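Long-range contacts in transcriptional regulator, LacI family (Corynebacterium glutamicum, PDB 3H5T), which probably acts as an inositol-dependent transcriptional activator of ino1, binding a palindromic promoter motif and helping to control cell wall biogenesis: residues A[241-246]-A[264-269]; A[195-200]-A[219-224]; A[134-139]-A[157-162]. All blocks are in the same frame, centred on the assembly; numbering follows the deposited sequence.

Contacts 1 and 2 belong to one five-stranded sheet, in which strands 244-247 and 192-197 are neighbours. They meet directly: Met245 O and Ser196 N form a probable hydrogen bond, as do Glu246 OE2 and Leu199 N. Contact 3 belongs to the other, seven-stranded sheet. Its centre lies about 12 Å from that of contact 2, and Val220 packs on Asp158 between them. Contacts 2 and 3 are buried. Contact 1 is only partly buried, its centre lies about 27 Å from the centre of the chain, and it does not touch contact 3. Chemistry follows place: side-chain packing in contact 1, a glutamine against a strand end in contact 2, and mainly backbone hydrogen bonds in contact 3.

Contact 1: A[241-246]-A[264-269]; sequences TVPIME and ETHPDL
Pro243 meets His266 across this contact, with Met245 beside them. Together the three supply most of the 185 Å² buried between the segments. Pro243 CB lies over one face of the imidazole, 3.7 Å from the centroid of the His266 ring and 20° off the ring normal, a CH-pi contact. That carbon is shifted toward the rim and sits nearest CE1 and NE2, while CG lies closer to CG and CD2 of the histidine. The CB of His266 points toward the other segment, and its CG stands anti to the carbonyl carbon (chi1 -55°). A weak hydrogen bond from ND1 to Leu262 O, one turn back in the helix, probably helps to hold the orientation of the ring. Met245 approaches the same ring at the edge, near its plane, with CE 4.4 Å from His266 CE1. The same methyl lies 4.2 Å from Thr265 OG1, whose hydroxyl is hydrogen-bonded to Glu261 O. Leu269 adds apolar contact, its CD1 4.2 Å from Pro243 CG. A type I turn from His266 to Leu269 brings this leucine round to the proline. The contact therefore joins the start of strand 244-247 to the turn after helix 252-265, which leads on to strand 271-274. Leu262 of that helix touches both Pro243 and Met245, and strand 192-197 pairs with strand 244-247 alongside.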
loop_
_atom_site.group_PDB
_atom_site.type_symbol
_atom_site.label_atom_id
_atom_site.label_comp_id
_atom_site.label_asym_id
_atom_site.label_seq_id
_atom_site.Cartn_x
_atom_site.Cartn_y
_atom_site.Cartn_z
ATOM N N THR A 241 -24.074 -8.914 -15.867
ATOM C CA THR A 241 -23.657 -10.313 -15.959
ATOM C C THR A 241 -22.358 -10.621 -15.206
ATOM O O THR A 241 -22.021 -11.790 -14.989
ATOM C CB THR A 241 -23.436 -10.736 -17.423
ATOM O OG1 THR A 241 -22.326 -10.008 -17.965
ATOM C CG2 THR A 241 -24.681 -10.458 -18.259
ATOM N N VAL A 242 -21.629 -9.578 -14.820
ATOM C CA VAL A 242 -20.364 -9.752 -14.118
ATOM C C VAL A 242 -20.519 -9.722 -12.599
ATOM O O VAL A 242 -20.656 -8.660 -11.998
ATOM C CB VAL A 242 -19.346 -8.662 -14.531
ATOM C CG1 VAL A 242 -18.004 -8.925 -13.858
ATOM C CG2 VAL A 242 -19.191 -8.635 -16.041
ATOM N N PRO A 243 -20.479 -10.896 -11.958
ATOM C CA PRO A 243 -20.617 -10.989 -10.502
ATOM C C PRO A 243 -19.471 -10.296 -9.759
ATOM O O PRO A 243 -18.321 -10.334 -10.197
ATOM C CB PRO A 243 -20.649 -12.492 -10.264
ATOM C CG PRO A 243 -19.750 -13.010 -11.341
ATOM C CD PRO A 243 -20.178 -12.213 -12.545
ATOM N N ILE A 244 -19.798 -9.671 -8.632
ATOM C CA ILE A 244 -18.820 -8.952 -7.824
ATOM C C ILE A 244 -18.929 -9.318 -6.346
ATOM O O ILE A 244 -19.920 -8.999 -5.700
ATOM C CB ILE A 244 -19.017 -7.423 -7.973
ATOM C CG1 ILE A 244 -18.768 -7.012 -9.427
ATOM C CG2 ILE A 244 -18.083 -6.671 -7.028
ATOM C CD1 ILE A 244 -19.119 -5.573 -9.729
ATOM N N MET A 245 -17.913 -9.987 -5.809
ATOM C CA MET A 245 -17.930 -10.353 -4.398
ATOM C C MET A 245 -16.861 -9.608 -3.603
ATOM O O MET A 245 -15.844 -9.182 -4.148
ATOM C CB MET A 245 -17.767 -11.866 -4.230
ATOM C CG MET A 245 -18.963 -12.657 -4.765
ATOM S SD MET A 245 -19.279 -14.167 -3.858
ATOM C CE MET A 245 -20.800 -14.667 -4.628
ATOM N N GLU A 246 -17.101 -9.460 -2.304
ATOM C CA GLU A 246 -16.185 -8.740 -1.432
ATOM C C GLU A 246 -15.984 -9.395 -0.070
ATOM O O GLU A 246 -16.791 -10.214 0.365
ATOM C CB GLU A 246 -16.706 -7.305 -1.242
ATOM C CG GLU A 246 -16.819 -6.815 0.204
ATOM C CD GLU A 246 -17.466 -5.438 0.320
ATOM O OE1 GLU A 246 -18.477 -5.190 -0.370
ATOM O OE2 GLU A 246 -16.978 -4.607 1.110
ATOM N N GLU A 264 -17.542 -21.100 -6.634
ATOM C CA GLU A 264 -18.463 -22.172 -6.291
ATOM C C GLU A 264 -19.863 -21.758 -6.753
ATOM O O GLU A 264 -20.671 -22.596 -7.151
ATOM C CB GLU A 264 -18.442 -22.390 -4.775
ATOM C CG GLU A 264 -18.385 -23.834 -4.333
ATOM C CD GLU A 264 -18.023 -23.971 -2.868
ATOM O OE1 GLU A 264 -18.640 -23.280 -2.026
ATOM O OE2 GLU A 264 -17.120 -24.773 -2.554
ATOM N N THR A 265 -20.129 -20.455 -6.706
ATOM C CA THR A 265 -21.412 -19.896 -7.109
ATOM C C THR A 265 -21.526 -19.706 -8.627
ATOM O O THR A 265 -22.599 -19.887 -9.212
ATOM C CB THR A 265 -21.650 -18.550 -6.405
ATOM O OG1 THR A 265 -21.685 -18.765 -4.988
ATOM C CG2 THR A 265 -22.964 -17.928 -6.848
ATOM N N HIS A 266 -20.421 -19.331 -9.261
ATOM C CA HIS A 266 -20.397 -19.136 -10.707
ATOM C C HIS A 266 -19.276 -20.016 -11.286
ATOM O O HIS A 266 -18.194 -19.524 -11.615
ATOM C CB HIS A 266 -20.146 -17.659 -11.045
ATOM C CG HIS A 266 -21.118 -16.712 -10.408
ATOM N ND1 HIS A 266 -21.004 -16.293 -9.099
ATOM C CD2 HIS A 266 -22.223 -16.102 -10.900
ATOM C CE1 HIS A 266 -21.994 -15.467 -8.812
ATOM N NE2 HIS A 266 -22.749 -15.334 -9.888
ATOM N N PRO A 267 -19.530 -21.332 -11.412
ATOM C CA PRO A 267 -18.558 -22.302 -11.939
ATOM C C PRO A 267 -18.206 -22.112 -13.412
ATOM O O PRO A 267 -17.227 -22.675 -13.908
ATOM C CB PRO A 267 -19.240 -23.648 -11.683
ATOM C CG PRO A 267 -20.149 -23.368 -10.522
ATOM C CD PRO A 267 -20.722 -22.032 -10.904
ATOM N N ASP A 268 -19.008 -21.318 -14.104
ATOM C CA ASP A 268 -18.796 -21.060 -15.519
ATOM C C ASP A 268 -17.746 -19.980 -15.809
ATOM O O ASP A 268 -17.300 -19.842 -16.948
ATOM C CB ASP A 268 -20.128 -20.670 -16.155
ATOM C CG ASP A 268 -20.846 -19.582 -15.376
ATOM O OD1 ASP A 268 -21.181 -19.816 -14.192
ATOM O OD2 ASP A 268 -21.071 -18.490 -15.944
ATOM N N LEU A 269 -17.352 -19.218 -14.788
ATOM C CA LEU A 269 -16.364 -18.153 -14.972
ATOM C C LEU A 269 -15.029 -18.673 -15.498
ATOM O O LEU A 269 -14.527 -19.714 -15.058
ATOM C CB LEU A 269 -16.131 -17.387 -13.659
ATOM C CG LEU A 269 -17.258 -16.513 -13.085
ATOM C CD1 LEU A 269 -16.823 -15.951 -11.747
ATOM C CD2 LEU A 269 -17.604 -15.385 -14.047
#

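Contact 2: A[195-200]-A[219-224]; sequences LSIRLD and QVQRDR
Gln221, in the first turn of helix 221-235, packs against Ile197 and Leu199 where strand 192-197 runs out into a loop. This is a buried strand-to-helix contact within the sheet-and-helix layers of one subdomain. Gln221 contributes 108 Å² of the 221 Å² covered. Its side chain bends at chi2 (-49°), which swings CD toward the strand end. OE1 then accepts a hydrogen bond from Ile197 N at 3.1 Å, though the placing of OE1 is uncertain and the bond with it. Ile197 crosses the glutamine at about a right angle, with its CD1 3.5 Å from Gln221 NE2. Nearer the helix backbone, Leu199 CD2 lies 3.6 Å from Gln221 CB and 3.8 Å from Arg222 N. Val220 is the N-cap residue, directly before the glutamine. The neighbouring polar ends look elsewhere: Ser196 OG bonds to Thr275 OG1, and Arg198 forms a salt bridge with Glu77 and a cation-pi contact with Trp248. Strand 192-197 lies between strands 244-247 and 271-274, pairing with both. Ile197 also touches Leu279 of helix 277-289, while Leu199 packs on Val208.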
loop_
_atom_site.group_PDB
_atom_site.type_symbol
_atom_site.label_atom_id
_atom_site.label_comp_id
_atom_site.label_asym_id
_atom_site.label_seq_id
_atom_site.Cartn_x
_atom_site.Cartn_y
_atom_site.Cartn_z
ATOM N N LEU A 195 -13.351 -9.472 -7.695
ATOM C CA LEU A 195 -13.219 -9.606 -6.244
ATOM C C LEU A 195 -12.669 -8.306 -5.669
ATOM O O LEU A 195 -11.766 -7.699 -6.248
ATOM C CB LEU A 195 -12.276 -10.761 -5.881
ATOM C CG LEU A 195 -12.811 -12.169 -6.137
ATOM C CD1 LEU A 195 -11.770 -13.211 -5.767
ATOM C CD2 LEU A 195 -14.068 -12.371 -5.326
ATOM N N SER A 196 -13.206 -7.887 -4.526
ATOM C CA SER A 196 -12.776 -6.648 -3.882
ATOM C C SER A 196 -12.696 -6.754 -2.380
ATOM O O SER A 196 -13.250 -7.679 -1.775
ATOM C CB SER A 196 -13.754 -5.513 -4.201
ATOM O OG SER A 196 -13.577 -5.035 -5.520
ATOM N N ILE A 197 -12.005 -5.794 -1.775
ATOM C CA ILE A 197 -11.933 -5.739 -0.323
ATOM C C ILE A 197 -12.931 -4.650 0.105
ATOM O O ILE A 197 -13.698 -4.170 -0.728
ATOM C CB ILE A 197 -10.484 -5.468 0.189
ATOM C CG1 ILE A 197 -9.841 -4.285 -0.532
ATOM C CG2 ILE A 197 -9.633 -6.716 -0.019
ATOM C CD1 ILE A 197 -8.516 -3.895 0.071
ATOM N N ARG A 198 -12.929 -4.257 1.374
ATOM C CA ARG A 198 -13.899 -3.279 1.890
ATOM C C ARG A 198 -14.346 -2.132 0.982
ATOM O O ARG A 198 -13.544 -1.305 0.560
ATOM C CB ARG A 198 -13.410 -2.698 3.210
ATOM C CG ARG A 198 -14.520 -2.068 4.049
ATOM C CD ARG A 198 -14.003 -1.679 5.418
ATOM N NE ARG A 198 -13.244 -2.773 6.028
ATOM C CZ ARG A 198 -12.004 -2.648 6.495
ATOM N NH1 ARG A 198 -11.381 -1.483 6.428
ATOM N NH2 ARG A 198 -11.379 -3.690 7.013
ATOM N N LEU A 199 -15.647 -2.090 0.701
ATOM C CA LEU A 199 -16.226 -1.048 -0.141
ATOM C C LEU A 199 -16.921 0.051 0.677
ATOM O O LEU A 199 -17.072 1.173 0.194
ATOM C CB LEU A 199 -17.220 -1.663 -1.144
ATOM C CG LEU A 199 -16.632 -2.396 -2.371
ATOM C CD1 LEU A 199 -17.664 -3.340 -3.006
ATOM C CD2 LEU A 199 -16.147 -1.367 -3.386
ATOM N N ASP A 200 -17.332 -0.261 1.907
ATOM C CA ASP A 200 -18.019 0.718 2.745
ATOM C C ASP A 200 -17.983 0.375 4.242
ATOM O O ASP A 200 -17.517 -0.695 4.627
ATOM C CB ASP A 200 -19.478 0.853 2.292
ATOM C CG ASP A 200 -19.997 2.275 2.417
ATOM O OD1 ASP A 200 -19.478 3.033 3.270
ATOM O OD2 ASP A 200 -20.927 2.635 1.664
ATOM N N GLN A 219 -13.057 4.683 -1.956
ATOM C CA GLN A 219 -12.565 4.940 -3.305
ATOM C C GLN A 219 -11.396 3.957 -3.438
ATOM O O GLN A 219 -10.959 3.395 -2.440
ATOM C CB GLN A 219 -12.088 6.393 -3.393
ATOM C CG GLN A 219 -13.157 7.408 -2.990
ATOM C CD GLN A 219 -12.580 8.773 -2.622
ATOM O OE1 GLN A 219 -13.321 9.738 -2.422
ATOM N NE2 GLN A 219 -11.260 8.856 -2.527
ATOM N N VAL A 220 -10.877 3.755 -4.640
ATOM C CA VAL A 220 -9.788 2.794 -4.864
ATOM C C VAL A 220 -10.522 1.504 -5.207
ATOM O O VAL A 220 -10.492 1.058 -6.351
ATOM C CB VAL A 220 -8.879 2.555 -3.597
ATOM C CG1 VAL A 220 -7.837 1.477 -3.878
ATOM C CG2 VAL A 220 -8.165 3.828 -3.206
ATOM N N GLN A 221 -11.207 0.926 -4.223
ATOM C CA GLN A 221 -11.973 -0.287 -4.463
ATOM C C GLN A 221 -13.031 0.040 -5.502
ATOM O O GLN A 221 -13.099 -0.590 -6.548
ATOM C CB GLN A 221 -12.650 -0.755 -3.184
ATOM C CG GLN A 221 -11.678 -1.176 -2.122
ATOM C CD GLN A 221 -10.651 -2.122 -2.665
ATOM O OE1 GLN A 221 -10.991 -3.192 -3.158
ATOM N NE2 GLN A 221 -9.381 -1.731 -2.593
ATOM N N ARG A 222 -13.851 1.040 -5.202
ATOM C CA ARG A 222 -14.904 1.481 -6.097
ATOM C C ARG A 222 -14.331 1.854 -7.455
ATOM O O ARG A 222 -14.834 1.434 -8.485
ATOM C CB ARG A 222 -15.620 2.696 -5.503
ATOM C CG ARG A 222 -16.753 3.245 -6.363
ATOM C CD ARG A 222 -17.190 4.607 -5.858
ATOM N NE ARG A 222 -16.136 5.602 -6.030
ATOM C CZ ARG A 222 -16.135 6.808 -5.469
ATOM N NH1 ARG A 222 -17.136 7.189 -4.685
ATOM N NH2 ARG A 222 -15.130 7.637 -5.696
ATOM N N ASP A 223 -13.261 2.634 -7.455
ATOM C CA ASP A 223 -12.660 3.062 -8.701
ATOM C C ASP A 223 -11.942 1.972 -9.484
ATOM O O ASP A 223 -11.892 2.036 -10.717
ATOM C CB ASP A 223 -11.728 4.242 -8.442
ATOM C CG ASP A 223 -12.489 5.505 -8.090
ATOM O OD1 ASP A 223 -13.739 5.444 -8.016
ATOM O OD2 ASP A 223 -11.848 6.559 -7.892
ATOM N N ARG A 224 -11.380 0.978 -8.802
ATOM C CA ARG A 224 -10.702 -0.094 -9.530
ATOM C C ARG A 224 -11.756 -1.021 -10.130
ATOM O O ARG A 224 -11.543 -1.628 -11.187
ATOM C CB ARG A 224 -9.742 -0.868 -8.618
ATOM C CG ARG A 224 -8.445 -0.112 -8.322
ATOM C CD ARG A 224 -7.509 -0.872 -7.381
ATOM N NE ARG A 224 -6.444 0.014 -6.912
ATOM C CZ ARG A 224 -5.678 -0.197 -5.844
ATOM N NH1 ARG A 224 -5.836 -1.284 -5.106
ATOM N NH2 ARG A 224 -4.779 0.714 -5.489
#

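Contact 3: A[134-139]-A[157-162]; sequences IYSVAK and ADQPAR
Tyr135 and Ala157 pair in a parallel beta bridge at the C-terminal ends of strands 132-135 and 154-157, which helix 142-150 joins as a beta-alpha-beta crossover. Ala157 N donates to Ile134 O (2.8 Å), and Ser136 N donates to Ala157 O (3.0 Å). Past the strands the loops stay together. Val137 N bonds to Gln159 O at 3.1 Å, from above the carbonyl plane. Pro160, after a cis peptide bond, packs on the first segment through CB and CD. Its CD lies 4.3 Å from Val137 CB, and its CB lies 3.8 Å from Lys139 CD, the two side chains crossing at about a right angle. The lysine chain bends at chi2 (63°), and its NZ donates to Ala161 O (3.2 Å), close to the carbonyl plane. At the bridge itself, where both side chains lie on the same face of the sheet, the edge of the Tyr135 ring meets Ala157 CB, and CE1 lies 3.8 Å from Asp158 OD1. Tyr135 OH is hydrogen-bonded to Ser88 OG. Beyond the sheet one backbone bond, the lysine bond to Ala161 O and the packing of Pro160 join the two loops. The charges of Lys139 and Asp158 are probably balanced by their salt-bridge partners, Glu163 and Lys324.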
loop_
_atom_site.group_PDB
_atom_site.type_symbol
_atom_site.label_atom_id
_atom_site.label_comp_id
_atom_site.label_asym_id
_atom_site.label_seq_id
_atom_site.Cartn_x
_atom_site.Cartn_y
_atom_site.Cartn_z
ATOM N N ILE A 134 -2.395 9.788 6.782
ATOM C CA ILE A 134 -3.639 9.048 6.739
ATOM C C ILE A 134 -3.498 8.010 5.659
ATOM O O ILE A 134 -3.273 8.336 4.489
ATOM C CB ILE A 134 -4.844 9.969 6.468
ATOM C CG1 ILE A 134 -5.033 10.909 7.667
ATOM C CG2 ILE A 134 -6.095 9.141 6.262
ATOM C CD1 ILE A 134 -6.092 11.972 7.497
ATOM N N TYR A 135 -3.618 6.751 6.057
ATOM C CA TYR A 135 -3.460 5.663 5.113
ATOM C C TYR A 135 -4.704 4.893 4.719
ATOM O O TYR A 135 -5.268 4.152 5.517
ATOM C CB TYR A 135 -2.416 4.677 5.638
ATOM C CG TYR A 135 -2.194 3.496 4.735
ATOM C CD1 TYR A 135 -1.855 3.673 3.391
ATOM C CD2 TYR A 135 -2.313 2.195 5.219
ATOM C CE1 TYR A 135 -1.635 2.570 2.545
ATOM C CE2 TYR A 135 -2.100 1.086 4.386
ATOM C CZ TYR A 135 -1.761 1.282 3.055
ATOM O OH TYR A 135 -1.543 0.194 2.247
ATOM N N SER A 136 -5.114 5.075 3.471
ATOM C CA SER A 136 -6.247 4.354 2.913
ATOM C C SER A 136 -7.488 4.348 3.793
ATOM O O SER A 136 -7.945 3.304 4.243
ATOM C CB SER A 136 -5.812 2.921 2.621
ATOM O OG SER A 136 -6.839 2.199 1.978
ATOM N N VAL A 137 -8.050 5.524 4.020
ATOM C CA VAL A 137 -9.234 5.636 4.848
ATOM C C VAL A 137 -10.433 6.002 3.979
ATOM O O VAL A 137 -10.303 6.707 2.970
ATOM C CB VAL A 137 -8.993 6.683 5.947
ATOM C CG1 VAL A 137 -10.280 7.015 6.664
ATOM C CG2 VAL A 137 -7.962 6.136 6.930
ATOM N N ALA A 138 -11.602 5.510 4.358
ATOM C CA ALA A 138 -12.809 5.780 3.587
ATOM C C ALA A 138 -13.142 7.262 3.554
ATOM O O ALA A 138 -12.810 8.015 4.467
ATOM C CB ALA A 138 -13.991 5.003 4.173
ATOM N N LYS A 139 -13.800 7.681 2.484
ATOM C CA LYS A 139 -14.214 9.058 2.367
ATOM C C LYS A 139 -15.336 9.145 3.392
ATOM O O LYS A 139 -16.106 8.192 3.544
ATOM C CB LYS A 139 -14.748 9.337 0.957
ATOM C CG LYS A 139 -15.278 10.762 0.740
ATOM C CD LYS A 139 -14.184 11.812 0.893
ATOM C CE LYS A 139 -14.681 13.174 0.440
ATOM N NZ LYS A 139 -13.627 14.232 0.460
ATOM N N ALA A 157 -2.805 9.203 1.835
ATOM C CA ALA A 157 -2.271 8.263 0.849
ATOM C C ALA A 157 -3.376 7.319 0.387
ATOM O O ALA A 157 -4.131 6.777 1.203
ATOM C CB ALA A 157 -1.122 7.461 1.441
ATOM N N ASP A 158 -3.464 7.128 -0.926
ATOM C CA ASP A 158 -4.465 6.254 -1.524
ATOM C C ASP A 158 -5.889 6.807 -1.478
ATOM O O ASP A 158 -6.559 6.888 -2.501
ATOM C CB ASP A 158 -4.410 4.879 -0.853
ATOM C CG ASP A 158 -3.455 3.927 -1.554
ATOM O OD1 ASP A 158 -3.088 2.894 -0.947
ATOM O OD2 ASP A 158 -3.082 4.203 -2.719
ATOM N N GLN A 159 -6.342 7.203 -0.296
ATOM C CA GLN A 159 -7.689 7.742 -0.133
ATOM C C GLN A 159 -7.830 8.264 1.299
ATOM O O GLN A 159 -7.123 7.815 2.194
ATOM C CB GLN A 159 -8.704 6.626 -0.391
ATOM C CG GLN A 159 -8.503 5.430 0.518
ATOM C CD GLN A 159 -9.359 4.247 0.138
ATOM O OE1 GLN A 159 -10.457 4.402 -0.395
ATOM N NE2 GLN A 159 -8.873 3.051 0.434
ATOM N N PRO A 160 -8.761 9.191 1.549
ATOM C CA PRO A 160 -9.730 9.817 0.650
ATOM C C PRO A 160 -9.165 10.997 -0.136
ATOM O O PRO A 160 -8.361 11.776 0.373
ATOM C CB PRO A 160 -10.825 10.260 1.605
ATOM C CG PRO A 160 -9.994 10.792 2.744
ATOM C CD PRO A 160 -8.927 9.714 2.920
ATOM N N ALA A 161 -9.621 11.118 -1.374
ATOM C CA ALA A 161 -9.205 12.195 -2.252
ATOM C C ALA A 161 -10.048 13.424 -1.978
ATOM O O ALA A 161 -11.122 13.335 -1.388
ATOM C CB ALA A 161 -9.389 11.775 -3.714
ATOM N N ARG A 162 -9.545 14.572 -2.413
ATOM C CA ARG A 162 -10.263 15.824 -2.283
ATOM C C ARG A 162 -10.631 16.286 -0.872
ATOM O O ARG A 162 -11.755 16.723 -0.634
ATOM C CB ARG A 162 -11.520 15.764 -3.158
ATOM C CG ARG A 162 -11.232 15.605 -4.657
ATOM C CD ARG A 162 -12.503 15.387 -5.465
ATOM N NE ARG A 162 -13.069 14.066 -5.209
ATOM C CZ ARG A 162 -12.582 12.926 -5.700
ATOM N NH1 ARG A 162 -11.511 12.935 -6.495
ATOM N NH2 ARG A 162 -13.159 11.767 -5.382
#